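Local coordinates for protein 3-hydroxy-3-methylglutaryl-CoA lyase (Acinetobacter baumannii, PDB 6NDS) that belongs to the HMGL-like lyase family, folds as a TIM barrel, and binds a zinc ion and coenzyme A, at residues F154-P157 with F158-K161; H173-L177 with G178-I182; I258-E261 with D262-M266. All blocks are in the same frame, centred on the assembly; numbering follows the deposited sequence.

Contact 1 (F154-P157 with F158-K161)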
ATOM      1  N   PHE A 154       8.804   8.079 -14.059  1.00 20.76           N
ATOM      2  CA  PHE A 154       8.125   8.944 -13.104  1.00 18.46           C
ATOM      3  C   PHE A 154       9.085   9.653 -12.150  1.00 25.04           C
ATOM      4  O   PHE A 154       8.639  10.237 -11.154  1.00 26.76           O
ATOM      5  CB  PHE A 154       7.094   8.123 -12.325  1.00 19.61           C
ATOM      6  CG  PHE A 154       6.106   7.397 -13.205  1.00 20.71           C
ATOM      7  CD1 PHE A 154       4.931   8.017 -13.611  1.00 19.56           C
ATOM      8  CD2 PHE A 154       6.355   6.103 -13.632  1.00 20.24           C
ATOM      9  CE1 PHE A 154       4.022   7.353 -14.433  1.00 20.97           C
ATOM     10  CE2 PHE A 154       5.452   5.435 -14.445  1.00 20.47           C
ATOM     11  CZ  PHE A 154       4.278   6.064 -14.844  1.00 19.62           C
ATOM     12  N   GLY A 155      10.379   9.632 -12.435  1.00 21.86           N
ATOM     13  CA  GLY A 155      11.391  10.212 -11.572  1.00 21.70           C
ATOM     14  C   GLY A 155      12.565   9.257 -11.460  1.00 21.77           C
ATOM     15  O   GLY A 155      12.459   8.062 -11.732  1.00 24.53           O
ATOM     16  N   CYS A 156      13.709   9.807 -11.057  1.00 22.68           N
ATOM     17  CA  CYS A 156      14.978   9.103 -11.001  1.00 23.26           C
ATOM     18  C   CYS A 156      15.612   9.266  -9.627  1.00 23.66           C
ATOM     19  O   CYS A 156      15.611  10.371  -9.068  1.00 25.43           O
ATOM     20  CB  CYS A 156      15.922   9.650 -12.078  1.00 23.54           C
ATOM     21  SG  CYS A 156      17.627   9.060 -11.960  1.00 27.57           S
ATOM     22  N   PRO A 157      16.160   8.187  -9.054  1.00 25.85           N
ATOM     23  CA  PRO A 157      16.815   8.309  -7.741  1.00 25.62           C
ATOM     24  C   PRO A 157      18.081   9.158  -7.766  1.00 25.19           C
ATOM     25  O   PRO A 157      18.550   9.577  -6.697  1.00 27.92           O
ATOM     26  CB  PRO A 157      17.134   6.851  -7.370  1.00 26.93           C
ATOM     27  CG  PRO A 157      17.270   6.157  -8.707  1.00 27.11           C
ATOM     28  CD  PRO A 157      16.237   6.818  -9.596  1.00 25.22           C
ATOM     29  N   PHE A 158      18.661   9.411  -8.943  1.00 24.84           N
ATOM     30  CA  PHE A 158      19.834  10.267  -9.067  1.00 27.86           C
ATOM     31  C   PHE A 158      19.474  11.695  -9.451  1.00 27.20           C
ATOM     32  O   PHE A 158      19.959  12.650  -8.836  1.00 32.87           O
ATOM     33  CB  PHE A 158      20.805   9.714 -10.118  1.00 27.38           C
ATOM     34  CG  PHE A 158      21.307   8.336  -9.828  1.00 28.46           C
ATOM     35  CD1 PHE A 158      22.178   8.112  -8.772  1.00 36.53           C
ATOM     36  CD2 PHE A 158      20.945   7.268 -10.639  1.00 29.37           C
ATOM     37  CE1 PHE A 158      22.669   6.840  -8.513  1.00 42.05           C
ATOM     38  CE2 PHE A 158      21.428   5.986 -10.384  1.00 28.96           C
ATOM     39  CZ  PHE A 158      22.293   5.778  -9.322  1.00 39.22           C
ATOM     40  N   GLU A 159      18.640  11.852 -10.481  1.00 30.77           N
ATOM     41  CA  GLU A 159      18.361  13.156 -11.067  1.00 33.16           C
ATOM     42  C   GLU A 159      17.135  13.827 -10.466  1.00 28.82           C
ATOM     43  O   GLU A 159      17.010  15.056 -10.554  1.00 30.87           O
ATOM     44  CB  GLU A 159      18.179  13.017 -12.586  1.00 32.26           C
ATOM     45  CG  GLU A 159      19.446  12.545 -13.317  1.00 34.92           C
ATOM     46  CD  GLU A 159      19.328  12.591 -14.840  1.00 35.34           C
ATOM     47  OE1 GLU A 159      18.244  12.951 -15.351  1.00 37.56           O
ATOM     48  OE2 GLU A 159      20.325  12.264 -15.528  1.00 30.92           O
ATOM     49  N   GLY A 160      16.252  13.066  -9.851  1.00 30.01           N
ATOM     50  CA  GLY A 160      15.016  13.625  -9.306  1.00 29.60           C
ATOM     51  C   GLY A 160      13.917  13.664 -10.363  1.00 26.95           C
ATOM     52  O   GLY A 160      13.551  12.620 -10.911  1.00 28.15           O
ATOM     53  N   LYS A 161      13.399  14.864 -10.643  1.00 29.72           N
ATOM     54  CA  LYS A 161      12.313  14.998 -11.607  1.00 29.38           C
ATOM     55  C   LYS A 161      12.788  14.630 -13.007  1.00 25.99           C
ATOM     56  O   LYS A 161      13.923  14.921 -13.391  1.00 31.20           O
ATOM     57  CB  LYS A 161      11.767  16.426 -11.611  1.00 38.58           C
ATOM     58  CG  LYS A 161      11.169  16.889 -10.293  1.00 45.59           C
ATOM     59  CD  LYS A 161       9.746  16.397 -10.107  1.00 54.51           C
ATOM     60  CE  LYS A 161       8.979  17.322  -9.169  1.00 59.68           C
ATOM     61  NZ  LYS A 161       7.671  16.748  -8.748  1.00 63.63           N
TER
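C156 and G160 face each other across a tight turn in the loop that joins strand 145-151 to helix 164-176 of the TIM barrel. They form a single antiparallel bridge, a hydrogen-bonded pair. P157, F158 and E159 make the bend between them.

Two backbone bonds close the bridge. C156 N gives its hydrogen to G160 O at 2.8 Å. The return bond, from G160 N to C156 O, is 2.9 Å long and more bent, with 142° at the hydrogen. Beside the bridge, G155 CA makes a CA-H...O contact with G160 O at 3.3 Å. That carbonyl oxygen therefore meets both an N-H and a C-H. G155 and G160 both have positive phi, which glycine tolerates.

The side chain of C156 turns inward over the bend. Its SG lies anti to the backbone N (chi1 171°), which places it in front of the turn's amides. The sulfur accepts two hydrogen bonds, from F158 N and from E159 N. The turn is thus braced from within by a buried side chain.

Apolar contacts are few. F158 CB lies 3.7 Å from C156 SG. The sulfur also has an oblique sulfur-aromatic contact with the F158 ring. The F158 side chain packs against T116, H117 and A120 of helix 115-122. P157 packs on H310 and F158 on P311, both of the second subunit. P157 also has backbone hydrogen bonds to that subunit. The carboxylate of E159 is bonded to T116. The F158 side chain is about 11 Å from the bound coenzyme A, and that of P157 about 11 Å from the zinc ion.

At the sulfur, the E159 N to C156 SG bond is 3.3 Å long and fairly straight, with 167° at the hydrogen.

Contact 2 (H173-L177 with G178-I182)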
ATOM      1  N   HIS A 173      10.171   7.238 -30.171  1.00 30.57           N
ATOM      2  CA  HIS A 173      11.302   6.597 -30.836  1.00 31.39           C
ATOM      3  C   HIS A 173      11.090   5.088 -30.936  1.00 29.33           C
ATOM      4  O   HIS A 173      11.398   4.477 -31.966  1.00 31.05           O
ATOM      5  CB  HIS A 173      12.596   6.920 -30.089  1.00 31.89           C
ATOM      6  CG  HIS A 173      13.841   6.703 -30.892  1.00 36.27           C
ATOM      7  ND1 HIS A 173      13.870   5.942 -32.044  1.00 41.69           N
ATOM      8  CD2 HIS A 173      15.107   7.149 -30.706  1.00 39.57           C
ATOM      9  CE1 HIS A 173      15.099   5.932 -32.531  1.00 40.44           C
ATOM     10  NE2 HIS A 173      15.869   6.655 -31.738  1.00 43.42           N
ATOM     11  N   TYR A 174      10.568   4.470 -29.875  1.00 26.72           N
ATOM     12  CA  TYR A 174      10.192   3.064 -29.958  1.00 24.27           C
ATOM     13  C   TYR A 174       9.195   2.830 -31.092  1.00 29.14           C
ATOM     14  O   TYR A 174       9.343   1.889 -31.881  1.00 29.47           O
ATOM     15  CB  TYR A 174       9.605   2.604 -28.627  1.00 22.96           C
ATOM     16  CG  TYR A 174      10.601   2.120 -27.596  1.00 24.07           C
ATOM     17  CD1 TYR A 174      11.571   1.170 -27.905  1.00 25.51           C
ATOM     18  CD2 TYR A 174      10.548   2.597 -26.292  1.00 23.15           C
ATOM     19  CE1 TYR A 174      12.462   0.713 -26.932  1.00 21.46           C
ATOM     20  CE2 TYR A 174      11.425   2.155 -25.325  1.00 21.63           C
ATOM     21  CZ  TYR A 174      12.386   1.216 -25.649  1.00 22.06           C
ATOM     22  OH  TYR A 174      13.246   0.774 -24.662  1.00 22.98           O
ATOM     23  N   LEU A 175       8.168   3.682 -31.185  1.00 29.51           N
ATOM     24  CA  LEU A 175       7.164   3.527 -32.237  1.00 32.75           C
ATOM     25  C   LEU A 175       7.788   3.648 -33.618  1.00 34.08           C
ATOM     26  O   LEU A 175       7.391   2.939 -34.550  1.00 37.57           O
ATOM     27  CB  LEU A 175       6.053   4.567 -32.070  1.00 34.39           C
ATOM     28  CG  LEU A 175       4.791   4.152 -31.299  1.00 37.25           C
ATOM     29  CD1 LEU A 175       5.116   3.349 -30.074  1.00 37.83           C
ATOM     30  CD2 LEU A 175       3.973   5.371 -30.917  1.00 38.17           C
ATOM     31  N   LYS A 176       8.760   4.551 -33.771  1.00 28.69           N
ATOM     32  CA  LYS A 176       9.415   4.727 -35.066  1.00 29.95           C
ATOM     33  C   LYS A 176      10.129   3.457 -35.508  1.00 36.33           C
ATOM     34  O   LYS A 176      10.227   3.183 -36.711  1.00 35.89           O
ATOM     35  CB  LYS A 176      10.392   5.901 -35.007  1.00 39.91           C
ATOM     36  CG  LYS A 176       9.718   7.254 -34.857  1.00 55.46           C
ATOM     37  CD  LYS A 176      10.683   8.404 -35.094  1.00 62.84           C
ATOM     38  CE  LYS A 176      10.486   9.519 -34.075  1.00 59.04           C
ATOM     39  NZ  LYS A 176      11.454   9.397 -32.944  1.00 46.07           N
ATOM     40  N   LEU A 177      10.631   2.674 -34.557  1.00 33.45           N
ATOM     41  CA  LEU A 177      11.216   1.369 -34.829  1.00 38.04           C
ATOM     42  C   LEU A 177      10.172   0.274 -35.005  1.00 38.16           C
ATOM     43  O   LEU A 177      10.549  -0.892 -35.160  1.00 39.25           O
ATOM     44  CB  LEU A 177      12.174   0.978 -33.700  1.00 34.78           C
ATOM     45  CG  LEU A 177      13.436   1.824 -33.529  1.00 39.41           C
ATOM     46  CD1 LEU A 177      14.317   1.219 -32.443  1.00 42.82           C
ATOM     47  CD2 LEU A 177      14.182   1.910 -34.839  1.00 44.16           C
ATOM     48  N   GLY A 178       8.883   0.606 -34.976  1.00 33.55           N
ATOM     49  CA  GLY A 178       7.850  -0.397 -35.122  1.00 33.55           C
ATOM     50  C   GLY A 178       7.523  -1.138 -33.846  1.00 34.89           C
ATOM     51  O   GLY A 178       6.818  -2.156 -33.896  1.00 35.97           O
ATOM     52  N   ILE A 179       8.013  -0.667 -32.707  1.00 34.36           N
ATOM     53  CA  ILE A 179       7.751  -1.286 -31.412  1.00 31.87           C
ATOM     54  C   ILE A 179       6.607  -0.500 -30.781  1.00 33.60           C
ATOM     55  O   ILE A 179       6.807   0.591 -30.239  1.00 31.22           O
ATOM     56  CB  ILE A 179       9.001  -1.300 -30.532  1.00 29.80           C
ATOM     57  CG1 ILE A 179      10.110  -2.109 -31.214  1.00 33.32           C
ATOM     58  CG2 ILE A 179       8.680  -1.875 -29.136  1.00 27.90           C
ATOM     59  CD1 ILE A 179      11.472  -1.940 -30.573  1.00 32.41           C
ATOM     60  N   HIS A 180       5.394  -1.046 -30.857  1.00 36.02           N
ATOM     61  CA  HIS A 180       4.213  -0.354 -30.362  1.00 34.29           C
ATOM     62  C   HIS A 180       3.746  -0.863 -29.006  1.00 30.04           C
ATOM     63  O   HIS A 180       2.873  -0.236 -28.397  1.00 31.36           O
ATOM     64  CB  HIS A 180       3.061  -0.455 -31.375  1.00 38.89           C
ATOM     65  CG  HIS A 180       3.206   0.471 -32.547  1.00 42.36           C
ATOM     66  ND1 HIS A 180       2.368   1.548 -32.752  1.00 43.73           N
ATOM     67  CD2 HIS A 180       4.092   0.483 -33.571  1.00 49.35           C
ATOM     68  CE1 HIS A 180       2.732   2.183 -33.852  1.00 49.65           C
ATOM     69  NE2 HIS A 180       3.774   1.556 -34.370  1.00 48.04           N
ATOM     70  N   ASN A 181       4.312  -1.958 -28.507  1.00 25.30           N
ATOM     71  CA  ASN A 181       4.080  -2.354 -27.124  1.00 24.07           C
ATOM     72  C   ASN A 181       5.116  -1.674 -26.240  1.00 23.79           C
ATOM     73  O   ASN A 181       6.327  -1.834 -26.452  1.00 23.66           O
ATOM     74  CB  ASN A 181       4.128  -3.871 -26.964  1.00 25.05           C
ATOM     75  CG  ASN A 181       2.845  -4.537 -27.427  1.00 30.83           C
ATOM     76  OD1 ASN A 181       2.037  -3.928 -28.122  1.00 40.33           O
ATOM     77  ND2 ASN A 181       2.646  -5.785 -27.030  1.00 32.51           N
ATOM     78  N   ILE A 182       4.634  -0.938 -25.237  1.00 21.07           N
ATOM     79  CA  ILE A 182       5.443  -0.028 -24.434  1.00 22.23           C
ATOM     80  C   ILE A 182       5.189  -0.303 -22.960  1.00 21.75           C
ATOM     81  O   ILE A 182       4.035  -0.459 -22.543  1.00 20.69           O
ATOM     82  CB  ILE A 182       5.102   1.450 -24.762  1.00 19.59           C
ATOM     83  CG1 ILE A 182       5.344   1.763 -26.242  1.00 26.05           C
ATOM     84  CG2 ILE A 182       5.866   2.398 -23.851  1.00 24.38           C
ATOM     85  CD1 ILE A 182       6.777   1.576 -26.681  1.00 29.49           C
TER
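Y174 and I182 meet because their first torsions turn them together. Y174 CG lies beside the backbone N (chi1 -87°), and I182 CG1 takes the same side of its own residue. I182 CD1 then reaches Y174 CB at 3.6 Å and runs on to CD2 of the ring. I179 CD1 comes to CD1 of the same ring at 4.1 Å. Both approaches are oblique.

The chain turns here at the end of helix 164-176. G178 is the first residue to leave the helical angles, with phi 82°. Two bonds run back into the last turn, as in a Schellman motif. I179 N donates to Y174 O at 3.0 Å, and G178 N donates to L175 O at 2.8 Å. Both donors stand above the carbonyl planes, off the lone pairs.

L175 starts away from the following residues, but its end bends back. Its CG sits over one face of the H180 ring, a CH-pi contact with 3.9 Å to the centroid. The two side chains cross at about a right angle. L175 CD1 lies 3.2 Å from I179 O and also touches I182 CG1.

Beyond the two segments, I179 packs on V137 of helix 126-140 and on F146 of strand 145-151. Y174 OH is bonded to T149 O. I182 begins strand 182-186.

The contact is apolar where it is buried, at Y174, I179 and I182. H180 is an exposed residue whose ring has one face covered by L175. The two bonds give the last-turn carbonyls of Y174 and L175 donors where the helix stops.

Contact 3 (I258-E261 with D262-M266)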
ATOM      1  N   ILE A 258       5.150  -4.096  -7.072  1.00 17.58           N
ATOM      2  CA  ILE A 258       3.861  -4.367  -6.449  1.00 18.42           C
ATOM      3  C   ILE A 258       3.657  -5.873  -6.359  1.00 19.99           C
ATOM      4  O   ILE A 258       4.070  -6.649  -7.236  1.00 17.86           O
ATOM      5  CB  ILE A 258       2.699  -3.686  -7.186  1.00 19.04           C
ATOM      6  CG1 ILE A 258       2.660  -4.085  -8.649  1.00 20.75           C
ATOM      7  CG2 ILE A 258       2.784  -2.159  -7.030  1.00 19.68           C
ATOM      8  CD1 ILE A 258       1.323  -3.731  -9.321  1.00 26.34           C
ATOM      9  N   CYS A 259       3.039  -6.295  -5.265  1.00 15.40           N
ATOM     10  CA  CYS A 259       2.843  -7.707  -4.979  1.00 14.90           C
ATOM     11  C   CYS A 259       1.692  -8.283  -5.802  1.00 14.87           C
ATOM     12  O   CYS A 259       0.564  -7.790  -5.733  1.00 16.70           O
ATOM     13  CB  CYS A 259       2.557  -7.851  -3.490  1.00 16.81           C
ATOM     14  SG  CYS A 259       2.086  -9.493  -2.981  1.00 20.46           S
ATOM     15  N   THR A 260       1.965  -9.357  -6.550  1.00 15.37           N
ATOM     16  CA  THR A 260       0.955  -9.909  -7.454  1.00 14.48           C
ATOM     17  C   THR A 260      -0.311 -10.303  -6.707  1.00 16.93           C
ATOM     18  O   THR A 260      -1.418  -9.975  -7.140  1.00 16.34           O
ATOM     19  CB  THR A 260       1.516 -11.116  -8.211  1.00 16.17           C
ATOM     20  OG1 THR A 260       2.756 -10.742  -8.807  1.00 17.26           O
ATOM     21  CG2 THR A 260       0.562 -11.532  -9.333  1.00 18.48           C
ATOM     22  N   GLU A 261      -0.179 -11.029  -5.594  1.00 15.40           N
ATOM     23  CA  GLU A 261      -1.404 -11.484  -4.942  1.00 15.89           C
ATOM     24  C   GLU A 261      -2.142 -10.325  -4.267  1.00 18.33           C
ATOM     25  O   GLU A 261      -3.372 -10.358  -4.170  1.00 17.29           O
ATOM     26  CB  GLU A 261      -1.103 -12.623  -3.962  1.00 18.69           C
ATOM     27  CG  GLU A 261      -0.149 -12.285  -2.839  1.00 19.65           C
ATOM     28  CD  GLU A 261       1.315 -12.589  -3.148  1.00 18.91           C
ATOM     29  OE1 GLU A 261       1.713 -12.683  -4.330  1.00 19.58           O
ATOM     30  OE2 GLU A 261       2.083 -12.702  -2.179  1.00 20.95           O
ATOM     31  N   ASP A 262      -1.431  -9.280  -3.834  1.00 15.96           N
ATOM     32  CA  ASP A 262      -2.127  -8.101  -3.325  1.00 15.31           C
ATOM     33  C   ASP A 262      -2.863  -7.372  -4.451  1.00 17.48           C
ATOM     34  O   ASP A 262      -3.983  -6.891  -4.251  1.00 16.45           O
ATOM     35  CB  ASP A 262      -1.145  -7.156  -2.611  1.00 17.90           C
ATOM     36  CG  ASP A 262      -0.515  -7.772  -1.351  1.00 22.47           C
ATOM     37  OD1 ASP A 262      -0.854  -8.920  -0.994  1.00 22.54           O
ATOM     38  OD2 ASP A 262       0.334  -7.100  -0.709  1.00 22.60           O
ATOM     39  N   LEU A 263      -2.257  -7.290  -5.643  1.00 16.72           N
ATOM     40  CA  LEU A 263      -2.943  -6.701  -6.799  1.00 15.95           C
ATOM     41  C   LEU A 263      -4.176  -7.508  -7.190  1.00 17.14           C
ATOM     42  O   LEU A 263      -5.263  -6.950  -7.405  1.00 16.20           O
ATOM     43  CB  LEU A 263      -1.973  -6.604  -7.980  1.00 16.85           C
ATOM     44  CG  LEU A 263      -2.602  -6.298  -9.345  1.00 16.89           C
ATOM     45  CD1 LEU A 263      -3.257  -4.926  -9.329  1.00 18.36           C
ATOM     46  CD2 LEU A 263      -1.525  -6.381 -10.444  1.00 17.72           C
ATOM     47  N   VAL A 264      -4.031  -8.831  -7.285  1.00 16.66           N
ATOM     48  CA  VAL A 264      -5.162  -9.667  -7.679  1.00 15.05           C
ATOM     49  C   VAL A 264      -6.258  -9.615  -6.623  1.00 14.76           C
ATOM     50  O   VAL A 264      -7.441  -9.583  -6.957  1.00 15.62           O
ATOM     51  CB  VAL A 264      -4.708 -11.108  -7.968  1.00 16.52           C
ATOM     52  CG1 VAL A 264      -5.924 -12.022  -8.300  1.00 18.08           C
ATOM     53  CG2 VAL A 264      -3.708 -11.127  -9.129  1.00 18.96           C
ATOM     54  N   ASN A 265      -5.893  -9.564  -5.338  1.00 15.82           N
ATOM     55  CA  ASN A 265      -6.925  -9.431  -4.306  1.00 14.05           C
ATOM     56  C   ASN A 265      -7.677  -8.115  -4.447  1.00 15.04           C
ATOM     57  O   ASN A 265      -8.903  -8.073  -4.310  1.00 17.71           O
ATOM     58  CB  ASN A 265      -6.306  -9.533  -2.906  1.00 19.69           C
ATOM     59  CG  ASN A 265      -7.346  -9.385  -1.808  1.00 19.42           C
ATOM     60  OD1 ASN A 265      -8.158 -10.292  -1.573  1.00 19.51           O
ATOM     61  ND2 ASN A 265      -7.351  -8.223  -1.143  1.00 18.33           N
ATOM     62  N   MET A 266      -6.957  -7.023  -4.720  1.00 14.42           N
ATOM     63  CA  MET A 266      -7.622  -5.740  -4.929  1.00 16.98           C
ATOM     64  C   MET A 266      -8.655  -5.832  -6.051  1.00 16.21           C
ATOM     65  O   MET A 266      -9.804  -5.386  -5.900  1.00 18.52           O
ATOM     66  CB  MET A 266      -6.583  -4.666  -5.259  1.00 16.63           C
ATOM     67  CG  MET A 266      -7.251  -3.313  -5.525  1.00 19.30           C
ATOM     68  SD  MET A 266      -6.112  -1.930  -5.758  1.00 20.65           S
ATOM     69  CE  MET A 266      -5.535  -2.209  -7.433  1.00 20.44           C
TER
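L263 N donates to C259 O at 2.9 Å and opens the bond series of helix 260-270. V264 N to T260 O and N265 N to E261 O repeat it, each at the same length.

C259 stands at the N-cap. Its SG lies anti to the backbone N (chi1 173°) and faces the first turn. There it accepts a weak bond from D262 N at 3.6 Å. The sulfur thus gives the first turn a weak cap. The D262 carboxylate comes alongside the same side chain, with CG 3.5 Å from C259 SG.

The side chains of E261 and D262 lie side by side and point the same way. Their carboxylate planes are turned 77° apart. The nearest charged oxygens, E261 OE2 and D262 OD1, are 4.9 Å apart and do not touch. Each group has other partners. E261 OE2 is bonded to S298 and S285, and OE1 to G243 N. D262 OD1 and OD2 are bonded to the backbone N of L300 and Q299. These donors, and the nearby helix start, would probably ease the like charges. T260 OG1 is bonded to E20.

Between the two segments, I258 CD1 meets L263 CD2 obliquely at 4.0 Å. Both side chains also touch V227 of helix 223-232 and A240 of strand 237-240. V264 CG2 comes 3.2 Å from T260 O. Further along the helix, N265 packs on R220 of the second subunit.

This is a buried helix start with an N-cap cysteine. It joins helix 260-270 to helix 223-232 and strand 237-240 of the TIM barrel, and to helix 278-285, against which T260, E261 and V264 pack.

In the fold
All three contacts are local turns or helix ends, and none touches another. Contacts 1 and 2 flank helix 164-176. Contact 1 follows strand 145-151, at the C-terminal end of a strand, where TIM-barrel sites lie. Contact 2 precedes strand 182-186, at the N-terminal end. Contact 3 belongs to helix 260-270, across the chain's centre from contact 2. Contacts 1 and 3 are buried and both touch the second subunit. Contact 2 is partly exposed and meets no other chain. Cysteine sulfur accepts backbone N-H groups in contacts 1 and 3, though only weakly in 3. Contact 3 has two buried carboxylates held by outside donors; contact 1 has one, on a partly exposed residue.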